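Local coordinates for protein hemoglobin subunit alpha (Mustelus griseus, PDB 1GCV) that carries oxygen from the gills to the peripheral tissues as the haem-bearing alpha subunit of a tetrameric haemoglobin, at residues Leu101-Cys104 with Ile105-Thr108; Val55-His58 with Gly59-Ile63; Ala18-Pro21 with Glu22-Ala26; Val66-Ala69 with Ala70-Val73. One frame throughout, in Å; residues are numbered along the deposited sequence.

Contact 1: residues Leu101-Cys104 with Ile105-Thr108; sequences LSEC and IIVT. With HEM (protoporphyrin IX containing Fe), chain E.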
# COMPACT_ATOMS: atom_id res chain seq x y z
N LEU A 101 -9.09 2.06 -6.67
CA LEU A 101 -10.25 2.57 -7.38
C LEU A 101 -10.70 3.91 -6.80
O LEU A 101 -11.21 4.75 -7.53
CB LEU A 101 -11.41 1.57 -7.31
CG LEU A 101 -12.75 2.03 -7.90
CD1 LEU A 101 -12.61 2.22 -9.41
CD2 LEU A 101 -13.82 1.00 -7.60
N SER A 102 -10.52 4.10 -5.50
CA SER A 102 -10.91 5.36 -4.87
C SER A 102 -10.14 6.54 -5.48
O SER A 102 -10.72 7.60 -5.70
CB SER A 102 -10.66 5.31 -3.36
OG SER A 102 -11.61 4.47 -2.74
N GLU A 103 -8.85 6.36 -5.75
CA GLU A 103 -8.06 7.43 -6.33
C GLU A 103 -8.49 7.74 -7.77
O GLU A 103 -8.39 8.88 -8.21
CB GLU A 103 -6.57 7.08 -6.31
CG GLU A 103 -5.64 8.27 -6.56
CD GLU A 103 -5.92 9.47 -5.65
OE1 GLU A 103 -5.78 10.63 -6.11
OE2 GLU A 103 -6.27 9.27 -4.46
N CYS A 104 -8.97 6.74 -8.49
CA CYS A 104 -9.42 6.94 -9.87
C CYS A 104 -10.77 7.65 -9.92
O CYS A 104 -11.07 8.35 -10.88
CB CYS A 104 -9.50 5.61 -10.60
SG CYS A 104 -7.88 4.96 -10.99
N ILE A 105 -11.58 7.47 -8.88
CA ILE A 105 -12.87 8.15 -8.78
C ILE A 105 -12.54 9.62 -8.52
O ILE A 105 -13.17 10.52 -9.08
CB ILE A 105 -13.74 7.62 -7.59
CG1 ILE A 105 -14.36 6.27 -7.95
CG2 ILE A 105 -14.84 8.61 -7.25
CD1 ILE A 105 -14.88 5.49 -6.76
N ILE A 106 -11.53 9.86 -7.69
CA ILE A 106 -11.12 11.23 -7.38
C ILE A 106 -10.65 11.92 -8.66
O ILE A 106 -11.05 13.04 -8.94
CB ILE A 106 -9.97 11.27 -6.33
CG1 ILE A 106 -10.48 10.80 -4.96
CG2 ILE A 106 -9.42 12.69 -6.22
CD1 ILE A 106 -11.59 11.65 -4.39
N VAL A 107 -9.81 11.25 -9.44
CA VAL A 107 -9.31 11.84 -10.68
C VAL A 107 -10.47 12.07 -11.66
O VAL A 107 -10.50 13.09 -12.36
CB VAL A 107 -8.24 10.94 -11.35
CG1 VAL A 107 -7.88 11.49 -12.73
CG2 VAL A 107 -6.99 10.89 -10.47
N THR A 108 -11.41 11.14 -11.70
CA THR A 108 -12.56 11.28 -12.59
C THR A 108 -13.40 12.50 -12.20
O THR A 108 -13.85 13.23 -13.07
CB THR A 108 -13.46 10.02 -12.55
OG1 THR A 108 -12.75 8.92 -13.13
CG2 THR A 108 -14.75 10.26 -13.34
CHA HEM E . -19.65 -6.20 -8.10
CHB HEM E . -19.66 -1.92 -5.78
CHC HEM E . -14.77 -1.93 -5.85
CHD HEM E . -14.78 -6.10 -8.32
C1A HEM E . -20.07 -5.04 -7.41
C2A HEM E . -21.44 -4.58 -7.30
C3A HEM E . -21.45 -3.38 -6.71
C4A HEM E . -20.07 -3.08 -6.43
CMA HEM E . -22.67 -2.54 -6.33
CAA HEM E . -22.68 -5.33 -7.73
CBA HEM E . -22.86 -6.49 -6.77
CGA HEM E . -23.99 -7.40 -7.17
O1A HEM E . -24.00 -7.88 -8.33
O2A HEM E . -24.88 -7.64 -6.32
C1B HEM E . -18.32 -1.60 -5.54
C2B HEM E . -17.88 -0.36 -4.90
C3B HEM E . -16.51 -0.36 -4.88
C4B HEM E . -16.10 -1.61 -5.54
CMB HEM E . -18.80 0.71 -4.29
CAB HEM E . -15.65 0.57 -4.29
CBB HEM E . -15.74 1.95 -4.51
C1C HEM E . -14.37 -3.06 -6.56
C2C HEM E . -13.00 -3.28 -7.01
C3C HEM E . -13.01 -4.48 -7.68
C4C HEM E . -14.38 -4.95 -7.67
CMC HEM E . -11.83 -2.33 -6.81
CAC HEM E . -11.96 -5.18 -8.25
CBC HEM E . -10.95 -4.64 -9.07
C1D HEM E . -16.10 -6.51 -8.41
C2D HEM E . -16.50 -7.68 -9.17
C3D HEM E . -17.86 -7.67 -9.15
C4D HEM E . -18.31 -6.54 -8.34
CMD HEM E . -15.59 -8.72 -9.83
CAD HEM E . -18.71 -8.68 -9.87
CBD HEM E . -19.05 -8.12 -11.24
CGD HEM E . -20.20 -8.86 -11.90
O1D HEM E . -21.02 -9.46 -11.18
O2D HEM E . -20.26 -8.83 -13.15
NA HEM E . -19.21 -4.11 -6.86
NB HEM E . -17.22 -2.40 -5.90
NC HEM E . -15.22 -4.08 -6.97
ND HEM E . -17.21 -5.83 -7.86
FE HEM E . -17.21 -4.24 -6.65

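Contact 2: residues Val55-His58 with Gly59-Ile63; sequences VQVH and GGKVI. With HEM (protoporphyrin IX containing Fe), chain E.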
# COMPACT_ATOMS: atom_id res chain seq x y z
N VAL A 55 -17.99 -2.52 -19.21
CA VAL A 55 -17.39 -1.57 -18.28
C VAL A 55 -18.44 -0.54 -17.88
O VAL A 55 -18.49 -0.10 -16.73
CB VAL A 55 -16.19 -0.86 -18.94
CG1 VAL A 55 -15.73 0.29 -18.06
CG2 VAL A 55 -15.05 -1.85 -19.15
N GLN A 56 -19.28 -0.15 -18.83
CA GLN A 56 -20.34 0.82 -18.55
C GLN A 56 -21.34 0.28 -17.53
O GLN A 56 -21.72 0.98 -16.60
CB GLN A 56 -21.08 1.19 -19.84
CG GLN A 56 -20.31 2.10 -20.78
CD GLN A 56 -20.60 3.57 -20.54
OE1 GLN A 56 -19.75 4.43 -20.78
NE2 GLN A 56 -21.80 3.87 -20.07
N VAL A 57 -21.76 -0.98 -17.69
CA VAL A 57 -22.72 -1.59 -16.77
C VAL A 57 -22.15 -1.71 -15.36
O VAL A 57 -22.82 -1.42 -14.38
CB VAL A 57 -23.16 -2.99 -17.25
CG1 VAL A 57 -23.96 -3.70 -16.14
CG2 VAL A 57 -24.01 -2.87 -18.50
N HIS A 58 -20.90 -2.16 -15.27
CA HIS A 58 -20.25 -2.32 -13.98
C HIS A 58 -19.94 -0.95 -13.37
O HIS A 58 -20.13 -0.74 -12.17
CB HIS A 58 -18.95 -3.13 -14.15
CG HIS A 58 -18.33 -3.48 -12.82
ND1 HIS A 58 -17.01 -3.17 -12.49
CD2 HIS A 58 -19.04 -4.02 -11.76
CE1 HIS A 58 -16.92 -3.48 -11.19
NE2 HIS A 58 -18.06 -3.97 -10.76
N GLY A 59 -19.47 -0.03 -14.20
CA GLY A 59 -19.16 1.30 -13.72
C GLY A 59 -20.40 1.87 -13.08
O GLY A 59 -20.34 2.48 -12.02
N GLY A 60 -21.54 1.66 -13.73
CA GLY A 60 -22.81 2.15 -13.23
C GLY A 60 -23.24 1.53 -11.91
O GLY A 60 -23.79 2.22 -11.06
N LYS A 61 -23.00 0.24 -11.75
CA LYS A 61 -23.36 -0.45 -10.51
C LYS A 61 -22.52 0.12 -9.37
O LYS A 61 -23.01 0.32 -8.26
CB LYS A 61 -23.07 -1.94 -10.62
CG LYS A 61 -24.18 -2.77 -11.22
CD LYS A 61 -23.81 -4.24 -11.17
CE LYS A 61 -24.65 -5.07 -12.11
NZ LYS A 61 -24.51 -6.51 -11.78
N VAL A 62 -21.24 0.39 -9.65
CA VAL A 62 -20.33 0.93 -8.66
C VAL A 62 -20.70 2.34 -8.20
O VAL A 62 -20.75 2.62 -7.00
CB VAL A 62 -18.87 0.94 -9.20
CG1 VAL A 62 -17.97 1.73 -8.25
CG2 VAL A 62 -18.37 -0.49 -9.35
N ILE A 63 -20.96 3.23 -9.15
CA ILE A 63 -21.30 4.60 -8.80
C ILE A 63 -22.64 4.71 -8.10
O ILE A 63 -22.80 5.51 -7.17
CB ILE A 63 -21.28 5.51 -10.04
CG1 ILE A 63 -19.85 5.60 -10.59
CG2 ILE A 63 -21.80 6.90 -9.68
CD1 ILE A 63 -18.80 6.06 -9.59
CHA HEM E . -19.65 -6.20 -8.10
CHB HEM E . -19.66 -1.92 -5.78
CHC HEM E . -14.77 -1.93 -5.85
CHD HEM E . -14.78 -6.10 -8.32
C1A HEM E . -20.07 -5.04 -7.41
C2A HEM E . -21.44 -4.58 -7.30
C3A HEM E . -21.45 -3.38 -6.71
C4A HEM E . -20.07 -3.08 -6.43
CMA HEM E . -22.67 -2.54 -6.33
CAA HEM E . -22.68 -5.33 -7.73
CBA HEM E . -22.86 -6.49 -6.77
CGA HEM E . -23.99 -7.40 -7.17
O1A HEM E . -24.00 -7.88 -8.33
O2A HEM E . -24.88 -7.64 -6.32
C1B HEM E . -18.32 -1.60 -5.54
C2B HEM E . -17.88 -0.36 -4.90
C3B HEM E . -16.51 -0.36 -4.88
C4B HEM E . -16.10 -1.61 -5.54
CMB HEM E . -18.80 0.71 -4.29
CAB HEM E . -15.65 0.57 -4.29
CBB HEM E . -15.74 1.95 -4.51
C1C HEM E . -14.37 -3.06 -6.56
C2C HEM E . -13.00 -3.28 -7.01
C3C HEM E . -13.01 -4.48 -7.68
C4C HEM E . -14.38 -4.95 -7.67
CMC HEM E . -11.83 -2.33 -6.81
CAC HEM E . -11.96 -5.18 -8.25
CBC HEM E . -10.95 -4.64 -9.07
C1D HEM E . -16.10 -6.51 -8.41
C2D HEM E . -16.50 -7.68 -9.17
C3D HEM E . -17.86 -7.67 -9.15
C4D HEM E . -18.31 -6.54 -8.34
CMD HEM E . -15.59 -8.72 -9.83
CAD HEM E . -18.71 -8.68 -9.87
CBD HEM E . -19.05 -8.12 -11.24
CGD HEM E . -20.20 -8.86 -11.90
O1D HEM E . -21.02 -9.46 -11.18
O2D HEM E . -20.26 -8.83 -13.15
NA HEM E . -19.21 -4.11 -6.86
NB HEM E . -17.22 -2.40 -5.90
NC HEM E . -15.22 -4.08 -6.97
ND HEM E . -17.21 -5.83 -7.86
FE HEM E . -17.21 -4.24 -6.65

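Contact 3: residues Ala18-Pro21 with Glu22-Ala26; sequences AKSP and EAYGA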
# COMPACT_ATOMS: atom_id res chain seq x y z
N ALA A 18 -25.28 10.90 -9.68
CA ALA A 18 -26.56 10.23 -9.94
C ALA A 18 -27.13 10.52 -11.33
O ALA A 18 -27.90 9.72 -11.87
CB ALA A 18 -27.57 10.64 -8.87
N LYS A 19 -26.74 11.64 -11.92
CA LYS A 19 -27.20 12.05 -13.24
C LYS A 19 -26.85 11.05 -14.35
O LYS A 19 -27.68 10.74 -15.20
CB LYS A 19 -26.62 13.43 -13.60
CG LYS A 19 -27.62 14.58 -13.53
CD LYS A 19 -28.10 14.81 -12.11
CE LYS A 19 -28.83 16.14 -11.98
NZ LYS A 19 -28.59 16.79 -10.65
N SER A 20 -25.61 10.56 -14.33
CA SER A 20 -25.16 9.60 -15.32
C SER A 20 -24.17 8.62 -14.68
O SER A 20 -22.97 8.69 -14.94
CB SER A 20 -24.50 10.32 -16.51
OG SER A 20 -23.65 11.35 -16.07
N PRO A 21 -24.67 7.69 -13.85
CA PRO A 21 -23.84 6.69 -13.17
C PRO A 21 -22.92 5.87 -14.07
O PRO A 21 -21.73 5.70 -13.77
CB PRO A 21 -24.86 5.80 -12.45
CG PRO A 21 -26.09 6.60 -12.35
CD PRO A 21 -26.10 7.54 -13.53
N GLU A 22 -23.46 5.37 -15.18
CA GLU A 22 -22.69 4.55 -16.12
C GLU A 22 -21.48 5.25 -16.75
O GLU A 22 -20.39 4.68 -16.82
CB GLU A 22 -23.63 4.03 -17.22
CG GLU A 22 -24.42 2.78 -16.85
CD GLU A 22 -25.60 3.07 -15.92
OE1 GLU A 22 -25.99 2.16 -15.16
OE2 GLU A 22 -26.13 4.19 -15.95
N ALA A 23 -21.67 6.49 -17.19
CA ALA A 23 -20.59 7.26 -17.81
C ALA A 23 -19.45 7.53 -16.84
O ALA A 23 -18.29 7.29 -17.15
CB ALA A 23 -21.14 8.57 -18.37
N TYR A 24 -19.78 8.05 -15.65
CA TYR A 24 -18.77 8.33 -14.63
C TYR A 24 -18.08 7.05 -14.17
O TYR A 24 -16.85 6.98 -14.08
CB TYR A 24 -19.42 9.01 -13.42
CG TYR A 24 -19.81 10.45 -13.62
CD1 TYR A 24 -21.14 10.85 -13.52
CD2 TYR A 24 -18.85 11.43 -13.87
CE1 TYR A 24 -21.51 12.18 -13.67
CE2 TYR A 24 -19.21 12.76 -14.03
CZ TYR A 24 -20.54 13.13 -13.93
OH TYR A 24 -20.90 14.44 -14.06
N GLY A 25 -18.89 6.02 -13.88
CA GLY A 25 -18.36 4.76 -13.41
C GLY A 25 -17.46 4.08 -14.42
O GLY A 25 -16.45 3.47 -14.05
N ALA A 26 -17.83 4.17 -15.70
CA ALA A 26 -17.05 3.57 -16.77
C ALA A 26 -15.69 4.26 -16.84
O ALA A 26 -14.66 3.61 -17.02
CB ALA A 26 -17.78 3.71 -18.10

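Contact 4: residues Val66-Ala69 with Ala70-Val73; sequences VVKA and AEHV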
# COMPACT_ATOMS: atom_id res chain seq x y z
N VAL A 66 -22.14 4.05 -4.67
CA VAL A 66 -21.44 5.17 -4.04
C VAL A 66 -22.47 6.25 -3.71
O VAL A 66 -22.47 6.81 -2.60
CB VAL A 66 -20.34 5.75 -4.99
CG1 VAL A 66 -19.85 7.08 -4.48
CG2 VAL A 66 -19.17 4.78 -5.10
N VAL A 67 -23.35 6.54 -4.67
CA VAL A 67 -24.38 7.54 -4.48
C VAL A 67 -25.26 7.17 -3.29
O VAL A 67 -25.57 8.01 -2.46
CB VAL A 67 -25.24 7.68 -5.75
CG1 VAL A 67 -26.43 8.57 -5.48
CG2 VAL A 67 -24.40 8.25 -6.88
N LYS A 68 -25.64 5.90 -3.21
CA LYS A 68 -26.49 5.44 -2.12
C LYS A 68 -25.77 5.50 -0.77
O LYS A 68 -26.39 5.78 0.26
CB LYS A 68 -26.97 4.01 -2.39
CG LYS A 68 -28.43 3.91 -2.78
CD LYS A 68 -28.89 2.46 -2.88
CE LYS A 68 -29.99 2.29 -3.93
NZ LYS A 68 -29.86 1.02 -4.71
N ALA A 69 -24.47 5.23 -0.78
CA ALA A 69 -23.69 5.27 0.44
C ALA A 69 -23.62 6.72 0.91
O ALA A 69 -23.68 7.01 2.11
CB ALA A 69 -22.29 4.71 0.21
N ALA A 70 -23.49 7.64 -0.04
CA ALA A 70 -23.41 9.06 0.29
C ALA A 70 -24.71 9.51 0.96
O ALA A 70 -24.70 10.42 1.79
CB ALA A 70 -23.16 9.87 -0.98
N GLU A 71 -25.82 8.86 0.62
CA GLU A 71 -27.12 9.20 1.19
C GLU A 71 -27.33 8.56 2.57
O GLU A 71 -28.12 9.05 3.36
CB GLU A 71 -28.24 8.75 0.25
CG GLU A 71 -28.58 9.76 -0.83
CD GLU A 71 -29.06 9.11 -2.12
OE1 GLU A 71 -29.68 8.02 -2.05
OE2 GLU A 71 -28.81 9.69 -3.20
N HIS A 72 -26.64 7.46 2.83
CA HIS A 72 -26.76 6.76 4.11
C HIS A 72 -25.48 6.92 4.89
O HIS A 72 -25.06 6.01 5.60
CB HIS A 72 -27.03 5.27 3.89
CG HIS A 72 -28.34 4.97 3.22
ND1 HIS A 72 -29.32 4.21 3.81
CD2 HIS A 72 -28.81 5.31 2.00
CE1 HIS A 72 -30.34 4.09 2.98
NE2 HIS A 72 -30.06 4.75 1.87
N VAL A 73 -24.84 8.07 4.76
CA VAL A 73 -23.58 8.32 5.45
C VAL A 73 -23.70 8.23 6.97
O VAL A 73 -22.71 8.02 7.67
CB VAL A 73 -23.01 9.70 5.06
CG1 VAL A 73 -23.75 10.81 5.79
CG2 VAL A 73 -21.52 9.75 5.36

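Contact 1: residues Leu101-Cys104 with Ile105-Thr108
Leu101 through Thr108 form two turns of continuous alpha helix, in which the amides of Ile105, Ile106, Val107 and Thr108 each bond to the carbonyl four residues back, Val107 N to Glu103 O at 3.0 Å being representative. The last carbonyl of the series does double duty. Cys104 O accepts Thr108 N at 2.9 Å and also the hydroxyl Thr108 OG1 at 2.9 Å, the two donors arriving from opposite faces of the carbonyl plane. That second bond depends on Thr108 turning OG1 back beside its own backbone N (chi1 -67°), so the buried hydroxyl is satisfied within the helix. The apolar contact is lighter: Leu101 CG meets the CD1 tip of Ile105 at 4.2 Å, while Ile105 CG1 lies against Leu101 O. Leu101 then sends its CD2 branch to the haem, 3.5 Å from the methine carbon CHC and close to the vinyl carbon CBB. Other faces of the helix are covered by Cys28 and Arg31 of helix 21-35, by Val124 and Leu128 of helix 118-135, and by a neighbouring haemoglobin chain. This is helix G of the globin fold, buried between helices 21-35 and 118-135 and lining the haem pocket at Leu101.

Contact 2: residues Val55-His58 with Gly59-Ile63
His58 and Val62, one helical turn apart, make the contact's principal side-chain pairing, a CH-pi interaction. Methyl CG2 of Val62 sits over one face of the imidazole, 4.0 Å from the ring centroid and displaced toward the rim. His58 has CG anti to its backbone N (chi1 -172°), which carries the ring out from the helix toward the porphyrin. Its NE2 stands 3.5 Å from haem C4D, and Phe43 also meets the ring, their planes at about 45°. In the globin fold this is helix E, with His58 as the distal histidine, predicted to bind oxygen on the side of the haem away from His87.

Further van der Waals contacts with the haem come from Val62 and Lys61. Val62 places CG1 3.9 Å from pyrrole carbon C2B, whereas the extended Lys61 chain runs past the porphyrin rim with CD 3.8 Å from haem CAA. Lys61 NZ ends 3.7 Å from the propionate oxygen O1A, near enough for a probable electrostatic attraction.

Four backbone hydrogen bonds join the two segments. Gly59 N bonds to Val55 O at 2.7 Å, and Gly60 N and Lys61 N continue the same pattern to Gln56 O and Val57 O. Val62 N meets His58 O at 3.0 Å.

Contact 3: residues Ala18-Pro21 with Glu22-Ala26
Ser20 meets Tyr24 through both its hydroxyl and its carbonyl. Ser20 OG lies 3.3 Å from ring carbon CE1 of Tyr24, and Ser20 O lies 3.2 Å from CD1, approaching the ring obliquely. Tyr24 directs its ring back along the helix toward Ser20, with CG beside its own backbone N (chi1 -74°). Ser20 O also receives a weak but almost straight bond from Tyr24 N at 3.3 Å. One residue on, Gly25 N closes a firmer bond to Pro21 O at 2.9 Å.

Ser20 occupies the N-cap position, although its side chain makes no capping bond, and Pro21 opens the first turn, where its lack of an N-H costs no helical hydrogen bond. Glu22 bends at chi2 (77°), bringing OE2 back to 4.1 Å from Pro21 CB. The carboxylate is claimed by Arg64, which forms a salt bridge with OE2 and also packs on Pro21.

Beyond this shell, Tyr24 makes an edge-to-face contact with His112 and touches Val16 and Leu17. The short joint thus turns the chain from helix 4-19 into helix 21-35, globin helices A and B, with the start of the latter packed against helix 53-71 through Glu22 and Ala26.

Contact 4: residues Val66-Ala69 with Ala70-Val73
Ala70 and Ala69, with Lys68 next, lose the most surface here, at the point where globin helix E (53-71) runs out and the chain turns away. Ala70 is tied into the last regular turns: its N bonds to Val66 O at 2.9 Å, and its methyl lies against two carbonyl oxygens, Val67 O (3.4 Å from Ala70 CB) and Val66 O. The same methyl packs on Ile10 and Ala14 of helix 4-19. Ala69, on another side, packs against Leu76 of helix 76-79, and Ala69 O takes a weak bond from His72 N at 3.1 Å.

Lys68 contributes mainly through its carbonyl. As the helix ends, Lys68 O receives weak bonds from Glu71 N, which also keeps Val67 O as its regular partner, and from His72 N, which is shared with Ala69 O. His72 is the first residue to leave helical backbone angles, with a psi of 35°. Its imidazole remains stacked on His79.

Glu71 runs alongside Val67, the two side chains pointing the same way, and brings OE2 to 3.5 Å from Val67 CG1. The backbone pairs the same residues, Glu71 N reaching Val67 O at 3.2 Å. At the closing turn, the His72 ring has CG beside the backbone N (chi1 -65°), which turns the CD2 edge of the ring toward Lys68 O; that oxygen lies 3.0 Å from His72 CD2, close to the plane of the ring.

In the fold
Contacts 1 and 2 are the buried pair and both touch the haem: they meet each other where Leu101 CD2 packs on Val62 CG1, 4.3 Å apart. Contacts 3 and 4 are only partly buried, and there weak backbone bonds and polar side chains mark a helix start and a helix end. Contacts 2 and 4 share helix 53-71, contact 2 at the distal side of the haem, contact 4 where that helix ends, with Val66 still near the haem; their centres are about 16 Å apart. Contact 3 lies against contact 2, where Ile63 CG1 comes 3.3 Å from Gly25 CA, and it reaches contact 1 through Tyr24 and Thr108. Regular helical bonding dominates the core pair.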